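Dihydropteridine reductase (Caenorhabditis elegans, PDB 1OOE) probably catalyses the NADH- or NADPH-dependent reduction of quinonoid dihydrobiopterin to tetrahydrobiopterin, working as a homodimer of the short-chain dehydrogenase/reductase family. Local coordinates at residues W106-A111 against L125-A130; G13-A18 against F77-G82; H152-L157 against G219-I224; E62-S67 against T116-P121. All coordinates share one frame; numbering follows the deposited sequence. Where two conformers were deposited one is given.

Contact 1. Residues W106-A111 against L125-A130; sequences WSSAIA and LQLTGA
Ser108 OG is gripped twice: it is hydrogen-bonded to the carbonyl oxygen of Ser104, one turn back in its own helix, and accepts a bond from a water whose oxygen lies 2.7 Å from Ser108 OG. The same water accepts a bond from Thr128 N at 2.9 Å, which makes it the polar bridge between helix 93-118 and strand 123-128. These two elements are the second half of the β-α-β crossover that starts at strand 73-78, part of the Rossmann-type core of the enzyme. As expected for such a unit, residues 106-111 run back almost antiparallel to 125-128 (174°), their axes 9.2 Å apart.

Beside the water the interface is apolar. Leu127, whose CG lies anti to its carbonyl carbon (chi1 -57°), sends CD2 to the helix, 4.0 Å from Ser108 O and 4.3 Å from Ala111 CB. Two residues earlier on the same face of the strand, Leu125 has CG anti to the backbone N instead (chi1 165°), and its CD1 reaches Ala111, the last residue of the helical segment. Small side chains on the helix let the two leucines approach its backbone. Leu127 also packs on Thr154 of helix 141-158. Nearer the start of the strand segment, Leu125 CD1 lies 4.1 Å from Ala111 O and 4.5 Å from Ala111 CB.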
# COMPACT_ATOMS: atom_id res chain seq x y z
N TRP A 106 8.38 3.40 1.70
CA TRP A 106 9.09 4.57 2.22
C TRP A 106 10.05 5.13 1.17
O TRP A 106 10.05 6.34 0.90
CB TRP A 106 9.88 4.20 3.48
CG TRP A 106 9.05 4.02 4.73
CD1 TRP A 106 7.73 3.69 4.81
CD2 TRP A 106 9.53 4.11 6.08
NE1 TRP A 106 7.35 3.57 6.13
CE2 TRP A 106 8.44 3.82 6.93
CE3 TRP A 106 10.77 4.41 6.65
CZ2 TRP A 106 8.56 3.82 8.33
CZ3 TRP A 106 10.89 4.40 8.05
CH2 TRP A 106 9.78 4.11 8.86
N SER A 107 10.87 4.26 0.58
CA SER A 107 11.85 4.67 -0.42
C SER A 107 11.21 5.25 -1.68
O SER A 107 11.61 6.31 -2.16
CB SER A 107 12.75 3.49 -0.78
OG SER A 107 11.99 2.38 -1.24
N SER A 108 10.21 4.55 -2.21
CA SER A 108 9.53 5.02 -3.42
C SER A 108 8.94 6.41 -3.21
O SER A 108 9.02 7.25 -4.09
CB SER A 108 8.41 4.06 -3.82
OG SER A 108 8.94 2.81 -4.22
N ALA A 109 8.34 6.62 -2.05
CA ALA A 109 7.73 7.91 -1.75
C ALA A 109 8.76 9.02 -1.61
O ALA A 109 8.55 10.13 -2.08
CB ALA A 109 6.90 7.81 -0.48
N ILE A 110 9.88 8.74 -0.94
CA ILE A 110 10.92 9.74 -0.77
C ILE A 110 11.57 10.03 -2.13
O ILE A 110 11.93 11.16 -2.43
CB ILE A 110 11.97 9.30 0.27
CG1 ILE A 110 11.31 9.24 1.65
CG2 ILE A 110 13.15 10.28 0.30
CD1 ILE A 110 12.22 8.75 2.77
N ALA A 111 11.70 9.00 -2.96
CA ALA A 111 12.27 9.20 -4.29
C ALA A 111 11.35 10.15 -5.07
O ALA A 111 11.82 11.06 -5.77
CB ALA A 111 12.40 7.86 -5.03
N LEU A 125 11.63 9.68 -13.70
CA LEU A 125 11.59 9.10 -12.36
C LEU A 125 11.27 7.63 -12.60
O LEU A 125 10.29 7.30 -13.26
CB LEU A 125 10.48 9.72 -11.49
CG LEU A 125 10.15 8.91 -10.22
CD1 LEU A 125 11.34 8.94 -9.25
CD2 LEU A 125 8.91 9.48 -9.55
N GLN A 126 12.12 6.74 -12.09
CA GLN A 126 11.88 5.31 -12.25
C GLN A 126 11.73 4.67 -10.88
O GLN A 126 12.51 4.94 -9.96
CB GLN A 126 13.04 4.66 -13.02
CG GLN A 126 13.04 3.13 -13.00
CD GLN A 126 13.90 2.57 -11.89
OE1 GLN A 126 15.03 3.03 -11.69
NE2 GLN A 126 13.38 1.58 -11.16
N LEU A 127 10.70 3.84 -10.74
CA LEU A 127 10.43 3.15 -9.49
C LEU A 127 10.44 1.65 -9.76
O LEU A 127 10.41 1.21 -10.91
CB LEU A 127 9.06 3.55 -8.93
CG LEU A 127 8.80 5.04 -8.67
CD1 LEU A 127 7.37 5.21 -8.18
CD2 LEU A 127 9.79 5.58 -7.65
N THR A 128 10.48 0.87 -8.69
CA THR A 128 10.50 -0.58 -8.85
C THR A 128 9.25 -1.19 -8.24
O THR A 128 9.00 -1.06 -7.05
CB THR A 128 11.75 -1.17 -8.18
OG1 THR A 128 12.93 -0.60 -8.77
CG2 THR A 128 11.79 -2.68 -8.39
N GLY A 129 8.47 -1.86 -9.08
CA GLY A 129 7.25 -2.50 -8.62
C GLY A 129 7.48 -3.98 -8.39
O GLY A 129 8.55 -4.37 -7.92
N ALA A 130 6.49 -4.80 -8.73
CA ALA A 130 6.62 -6.25 -8.57
C ALA A 130 5.59 -6.98 -9.43
O ALA A 130 4.38 -6.82 -9.25
CB ALA A 130 6.44 -6.63 -7.10
O HOH W 1 10.78 2.10 -6.09

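Contact 2. Residues G13-A18 against F77-G82; sequences GALGSA and FCVAGG
Val79 meets the start of helix 14-25 with both of its methyl groups. CG2 presses on the backbone of Gly16, 3.6 Å from Gly16 CA and 3.9 Å from Gly16 N; with no side chain on this residue, the methyl lies directly against the main chain, and the CA atoms of Gly16 and Val79 come within 6.1 Å of each other. CG1 touches the tip of Leu15, 3.9 Å from Leu15 CD2, and the two side chains cross at about a right angle. Leu15 reaches across because its CG is anti to the backbone N (chi1 177°), which extends the isobutyl group away from the helix and toward the valine.

Gly13 and Gly16 fit a GxGxxG pattern, probably the family's glycine-rich turn. In Rossmann-type proteins such a turn leads from the first strand into the first helix and brings the helix N-terminus to the dinucleotide, a role consistent with NADH and NADPH binding by this enzyme. Gly13 occupies the N-cap position, and its carbonyl oxygen receives the first helical bond, from Ser17 N at 2.8 Å.

Further out, Val79 follows directly on strand 73-78 and is held by backbone hydrogen bonding to Tyr9 of the neighbouring strand, while its side chain also rests on Gln126 and Thr128. Leu15 is backed by Leu198 and Ile201 of helix 198-210. Beyond the valine the chain continues through Gly81, whose positive phi of 115° suits a glycine, to Gly82, where the amide nitrogen is hydrogen-bonded to Gln103 OE1.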
# COMPACT_ATOMS: atom_id res chain seq x y z
N GLY A 13 22.93 -1.98 -3.81
CA GLY A 13 22.42 -3.26 -4.27
C GLY A 13 23.02 -3.70 -5.60
O GLY A 13 23.74 -2.94 -6.24
N ALA A 14 22.73 -4.93 -6.01
CA ALA A 14 23.26 -5.45 -7.27
C ALA A 14 22.86 -4.59 -8.46
O ALA A 14 23.71 -4.13 -9.22
CB ALA A 14 22.79 -6.89 -7.48
N LEU A 15 21.56 -4.36 -8.62
CA LEU A 15 21.06 -3.55 -9.72
C LEU A 15 21.45 -2.09 -9.56
O LEU A 15 21.86 -1.44 -10.53
CB LEU A 15 19.53 -3.68 -9.82
CG LEU A 15 18.83 -2.84 -10.90
CD1 LEU A 15 19.40 -3.16 -12.28
CD2 LEU A 15 17.33 -3.13 -10.86
N GLY A 16 21.33 -1.57 -8.34
CA GLY A 16 21.67 -0.18 -8.09
C GLY A 16 23.11 0.15 -8.40
O GLY A 16 23.40 1.19 -9.01
N SER A 17 24.03 -0.72 -7.98
CA SER A 17 25.45 -0.50 -8.24
C SER A 17 25.73 -0.58 -9.74
O SER A 17 26.57 0.16 -10.26
CB SER A 17 26.29 -1.54 -7.48
OG SER A 17 27.67 -1.37 -7.74
N ALA A 18 25.04 -1.48 -10.43
CA ALA A 18 25.22 -1.63 -11.87
C ALA A 18 24.78 -0.35 -12.59
O ALA A 18 25.45 0.12 -13.51
CB ALA A 18 24.41 -2.82 -12.39
N PHE A 77 16.40 7.29 -9.94
CA PHE A 77 16.13 5.87 -10.10
C PHE A 77 16.08 5.19 -8.74
O PHE A 77 17.08 5.15 -8.03
CB PHE A 77 17.23 5.22 -10.96
CG PHE A 77 17.58 6.01 -12.20
CD1 PHE A 77 16.58 6.52 -13.03
CD2 PHE A 77 18.91 6.22 -12.54
CE1 PHE A 77 16.91 7.23 -14.19
CE2 PHE A 77 19.25 6.93 -13.69
CZ PHE A 77 18.25 7.43 -14.52
N CYS A 78 14.92 4.64 -8.39
CA CYS A 78 14.75 3.98 -7.09
C CYS A 78 14.64 2.47 -7.23
O CYS A 78 13.66 1.96 -7.77
CB CYS A 78 13.50 4.52 -6.39
SG CYS A 78 13.29 3.93 -4.70
N VAL A 79 15.65 1.76 -6.74
CA VAL A 79 15.69 0.30 -6.80
C VAL A 79 15.96 -0.32 -5.43
O VAL A 79 16.40 -1.47 -5.34
CB VAL A 79 16.78 -0.18 -7.80
CG1 VAL A 79 16.39 0.23 -9.21
CG2 VAL A 79 18.14 0.43 -7.43
N ALA A 80 15.67 0.43 -4.38
CA ALA A 80 15.89 -0.04 -3.01
C ALA A 80 14.85 -1.05 -2.52
O ALA A 80 13.74 -1.12 -3.04
CB ALA A 80 15.93 1.15 -2.06
N GLY A 81 15.22 -1.84 -1.52
CA GLY A 81 14.29 -2.80 -0.96
C GLY A 81 14.60 -4.28 -1.12
O GLY A 81 15.23 -4.69 -2.10
N GLY A 82 14.14 -5.07 -0.15
CA GLY A 82 14.36 -6.51 -0.17
C GLY A 82 13.05 -7.28 -0.11
O GLY A 82 12.02 -6.78 -0.53

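Contact 3. Residues H152-L157 against G219-I224; sequences HLTSSL and GALLKI
Thr154 faces the 219-224 segment with its CB, which lies 4.4 Å from Leu221 CD2, and beyond CB the side chain divides into a polar and an apolar branch. OG1, set anti to the carbonyl carbon (chi1 -63°), turns back along the helix and is hydrogen-bonded to Val150 O and to Thr172 OG1 of strand 169-175. This leaves CG2 anti to the backbone N, pointing out from the helix. The methyl meets Gly219 O at 3.5 Å and Gly219 CA at 3.8 Å, then Leu221 CD2 at 4.2 Å.

In the Rossmann-type sheet, helix 141-158 is the connection between strands 123-128 and 169-175, and the threonine thus reaches one strand further, to the segment leading into 221-227. Gly219 and Ala220 share backbone hydrogen bonds with Val170 and Thr172 of the adjacent strand. Gly219 itself turns the chain with a positive phi of 98°, a value that suits a glycine.

At the next residue of the helix, Ser155 OG donates to His152 O, one turn back, at 2.7 Å, in the carbonyl plane and on a lone pair, with a C=O...OG angle of 131°. That oxygen also takes the ordinary helical bond from Ser156 N, 3.0 Å away. Ser155 OG additionally sits over the centre of one face of the His152 ring, whose NE2 is hydrogen-bonded to Gly135 O of the second subunit, while Ser156 OG is hydrogen-bonded to the backbone N of Thr137 of that subunit.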
# COMPACT_ATOMS: atom_id res chain seq x y z
N HIS A 152 0.16 1.87 -7.25
CA HIS A 152 -0.84 2.93 -7.23
C HIS A 152 -0.17 4.30 -7.23
O HIS A 152 -0.63 5.22 -7.91
CB HIS A 152 -1.77 2.81 -6.01
CG HIS A 152 -2.94 3.73 -6.08
ND1 HIS A 152 -2.90 5.02 -5.60
CD2 HIS A 152 -4.14 3.59 -6.69
CE1 HIS A 152 -4.03 5.64 -5.92
NE2 HIS A 152 -4.79 4.80 -6.59
N LEU A 153 0.92 4.42 -6.47
CA LEU A 153 1.67 5.67 -6.39
C LEU A 153 2.09 6.07 -7.80
O LEU A 153 2.04 7.24 -8.17
CB LEU A 153 2.92 5.46 -5.52
CG LEU A 153 4.00 6.55 -5.55
CD1 LEU A 153 3.44 7.87 -5.07
CD2 LEU A 153 5.16 6.13 -4.67
N THR A 154 2.51 5.07 -8.57
CA THR A 154 2.92 5.31 -9.95
C THR A 154 1.80 5.96 -10.76
O THR A 154 2.03 6.92 -11.50
CB THR A 154 3.34 3.98 -10.61
OG1 THR A 154 4.48 3.46 -9.91
CG2 THR A 154 3.70 4.19 -12.07
N SER A 155 0.58 5.44 -10.61
CA SER A 155 -0.54 6.00 -11.37
C SER A 155 -0.87 7.42 -10.93
O SER A 155 -1.21 8.26 -11.76
CB SER A 155 -1.79 5.10 -11.25
OG SER A 155 -2.41 5.18 -9.98
N SER A 156 -0.77 7.70 -9.63
CA SER A 156 -1.06 9.04 -9.13
C SER A 156 -0.02 10.06 -9.61
O SER A 156 -0.36 11.18 -9.96
CB SER A 156 -1.12 9.05 -7.60
OG SER A 156 -2.24 8.31 -7.14
N LEU A 157 1.25 9.67 -9.61
CA LEU A 157 2.32 10.56 -10.05
C LEU A 157 2.25 10.91 -11.54
O LEU A 157 2.60 12.02 -11.94
CB LEU A 157 3.69 9.94 -9.73
CG LEU A 157 4.02 9.74 -8.25
CD1 LEU A 157 5.30 8.94 -8.12
CD2 LEU A 157 4.16 11.09 -7.56
N GLY A 219 3.59 6.39 -16.32
CA GLY A 219 2.71 5.63 -15.45
C GLY A 219 2.70 4.15 -15.77
O GLY A 219 2.07 3.35 -15.07
N ALA A 220 3.42 3.77 -16.81
CA ALA A 220 3.47 2.37 -17.23
C ALA A 220 4.10 1.43 -16.21
O ALA A 220 5.07 1.77 -15.54
CB ALA A 220 4.22 2.26 -18.56
N LEU A 221 3.51 0.24 -16.10
CA LEU A 221 4.01 -0.82 -15.22
C LEU A 221 4.63 -1.76 -16.26
O LEU A 221 3.91 -2.43 -17.00
CB LEU A 221 2.85 -1.49 -14.47
CG LEU A 221 1.99 -0.56 -13.60
CD1 LEU A 221 0.87 -1.36 -12.96
CD2 LEU A 221 2.85 0.10 -12.53
N LEU A 222 5.95 -1.80 -16.30
CA LEU A 222 6.69 -2.58 -17.29
C LEU A 222 7.21 -3.94 -16.86
O LEU A 222 8.21 -4.03 -16.14
CB LEU A 222 7.87 -1.73 -17.79
CG LEU A 222 7.48 -0.30 -18.21
CD1 LEU A 222 8.74 0.55 -18.39
CD2 LEU A 222 6.67 -0.34 -19.50
N LYS A 223 6.55 -5.00 -17.32
CA LYS A 223 6.98 -6.35 -16.98
C LYS A 223 8.12 -6.73 -17.91
O LYS A 223 8.00 -6.65 -19.14
CB LYS A 223 5.81 -7.33 -17.14
CG LYS A 223 6.12 -8.75 -16.68
CD LYS A 223 4.86 -9.61 -16.72
CE LYS A 223 5.12 -11.04 -16.27
NZ LYS A 223 3.86 -11.83 -16.29
N ILE A 224 9.24 -7.15 -17.33
CA ILE A 224 10.41 -7.50 -18.12
C ILE A 224 10.70 -8.99 -18.04
O ILE A 224 10.92 -9.54 -16.96
CB ILE A 224 11.63 -6.70 -17.64
CG1 ILE A 224 11.30 -5.20 -17.73
CG2 ILE A 224 12.85 -7.04 -18.49
CD1 ILE A 224 12.40 -4.29 -17.23

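Contact 4. Residues E62-S67 against T116-P121; sequences EQTASS and TTHLKP
His118 reaches from the C-terminal end of helix 93-118 to two consecutive residues of helix 53-68, Thr64 and Ala65. The more enclosed half is at Thr64: its CG2 lies 4.0 Å from His118 CD2 and 4.1 Å from His118 NE2, approaching the ring obliquely. With OG1 beside the backbone N (chi1 -60°), the methyl lies anti to that nitrogen; OG1 is hydrogen-bonded to Ile60 O in its own helix, and the residue is packed against Ile33 and Ile45 of the sheet strands.

The outer half is thinner and borders solvent. Ala65, an exposed residue, comes no nearer than 4.1 Å, between its CA and His118 CE1, with its CB at 4.3 Å from the same ring carbon. One ring face is partly covered from within the histidine's own segment by Thr117 CG2, 3.4 Å above the plane and offset toward the rim. No hydrogen bond joins the two segments, whose nearest CA atoms, those of Ala65 and His118, are 8.3 Å apart. The contact bridges the two helices that precede and follow strand 73-78 in the chain, and backbone hydrogen bonds between Val73 and both His118 and Lys120 tie its second segment to the beginning of that strand.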
# COMPACT_ATOMS: atom_id res chain seq x y z
N GLU A 62 17.46 17.13 3.08
CA GLU A 62 18.45 18.13 3.47
C GLU A 62 19.80 17.84 2.82
O GLU A 62 20.43 18.74 2.27
CB GLU A 62 18.62 18.18 4.99
CG GLU A 62 17.37 18.61 5.75
CD GLU A 62 17.58 18.66 7.25
OE1 GLU A 62 18.26 17.76 7.80
OE2 GLU A 62 17.06 19.60 7.89
N GLN A 63 20.23 16.59 2.89
CA GLN A 63 21.51 16.19 2.32
C GLN A 63 21.56 16.33 0.81
O GLN A 63 22.58 16.74 0.25
CB GLN A 63 21.84 14.75 2.69
CG GLN A 63 22.09 14.52 4.17
CD GLN A 63 22.40 13.07 4.45
OE1 GLN A 63 23.45 12.56 4.06
NE2 GLN A 63 21.47 12.39 5.12
N THR A 64 20.47 15.98 0.14
CA THR A 64 20.44 16.07 -1.31
C THR A 64 20.47 17.53 -1.77
O THR A 64 21.15 17.87 -2.75
CB THR A 64 19.19 15.37 -1.89
OG1 THR A 64 19.22 13.98 -1.51
CG2 THR A 64 19.16 15.47 -3.41
N ALA A 65 19.75 18.39 -1.05
CA ALA A 65 19.72 19.80 -1.39
C ALA A 65 21.09 20.44 -1.18
O ALA A 65 21.51 21.29 -1.96
CB ALA A 65 18.66 20.52 -0.55
N SER A 66 21.77 20.04 -0.11
CA SER A 66 23.10 20.58 0.18
C SER A 66 24.08 20.20 -0.93
O SER A 66 24.97 20.98 -1.28
CB SER A 66 23.61 20.05 1.52
OG SER A 66 24.89 20.57 1.82
N SER A 67 23.91 19.01 -1.49
CA SER A 67 24.79 18.53 -2.55
C SER A 67 24.49 19.15 -3.91
O SER A 67 25.41 19.51 -4.65
CB SER A 67 24.70 17.01 -2.65
OG SER A 67 25.47 16.53 -3.74
N THR A 116 9.95 15.75 -7.36
CA THR A 116 9.13 16.95 -7.44
C THR A 116 9.98 18.17 -7.11
O THR A 116 9.68 19.28 -7.55
CB THR A 116 7.92 16.89 -6.48
OG1 THR A 116 8.38 16.77 -5.13
CG2 THR A 116 7.04 15.70 -6.82
N THR A 117 11.04 17.95 -6.35
CA THR A 117 11.93 19.02 -5.92
C THR A 117 13.12 19.27 -6.85
O THR A 117 13.43 20.41 -7.20
CB THR A 117 12.53 18.73 -4.52
OG1 THR A 117 11.49 18.45 -3.58
CG2 THR A 117 13.34 19.92 -4.04
N HIS A 118 13.78 18.19 -7.26
CA HIS A 118 14.99 18.29 -8.06
C HIS A 118 15.02 17.82 -9.51
O HIS A 118 15.99 18.08 -10.21
CB HIS A 118 16.11 17.57 -7.31
CG HIS A 118 16.28 18.05 -5.90
ND1 HIS A 118 16.81 19.28 -5.60
CD2 HIS A 118 15.98 17.46 -4.72
CE1 HIS A 118 16.83 19.44 -4.28
NE2 HIS A 118 16.33 18.35 -3.73
N LEU A 119 13.98 17.14 -9.97
CA LEU A 119 13.97 16.65 -11.35
C LEU A 119 13.71 17.74 -12.38
O LEU A 119 12.78 18.54 -12.23
CB LEU A 119 12.92 15.54 -11.50
CG LEU A 119 12.91 14.72 -12.79
CD1 LEU A 119 14.18 13.87 -12.91
CD2 LEU A 119 11.68 13.81 -12.78
N LYS A 120 14.54 17.78 -13.42
CA LYS A 120 14.39 18.78 -14.48
C LYS A 120 13.11 18.52 -15.26
O LYS A 120 12.62 17.39 -15.32
CB LYS A 120 15.57 18.71 -15.46
CG LYS A 120 15.60 17.38 -16.23
CD LYS A 120 16.34 17.48 -17.56
CE LYS A 120 16.48 16.12 -18.22
NZ LYS A 120 17.28 16.20 -19.48
N PRO A 121 12.52 19.58 -15.86
CA PRO A 121 11.30 19.35 -16.63
C PRO A 121 11.68 18.37 -17.74
O PRO A 121 12.75 18.49 -18.34
CB PRO A 121 10.96 20.74 -17.15
CG PRO A 121 11.41 21.61 -16.02
CD PRO A 121 12.77 21.02 -15.68

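Overall arrangement
Contacts 1 and 2 lie near the middle of the subunit, 11 Å apart between centres, and meet where Thr128 OG1 bonds Cys78 O on adjoining strands. Contact 1 is fully buried and includes a water that links Ser108 OG and Thr128 N; contact 2 is a purely apolar meeting at the glycine-rich turn, on the other face of the sheet. Contact 3 has the most to do with the second subunit, within reach of five of its residues, yet touches contact 1 through Leu127 and Thr154. Contact 4 is the most peripheral and shares helix 93-118 with contact 1. Contacts 3 and 4 both turn on a threonine methyl, against a glycine carbonyl and a leucine in one and a histidine ring in the other.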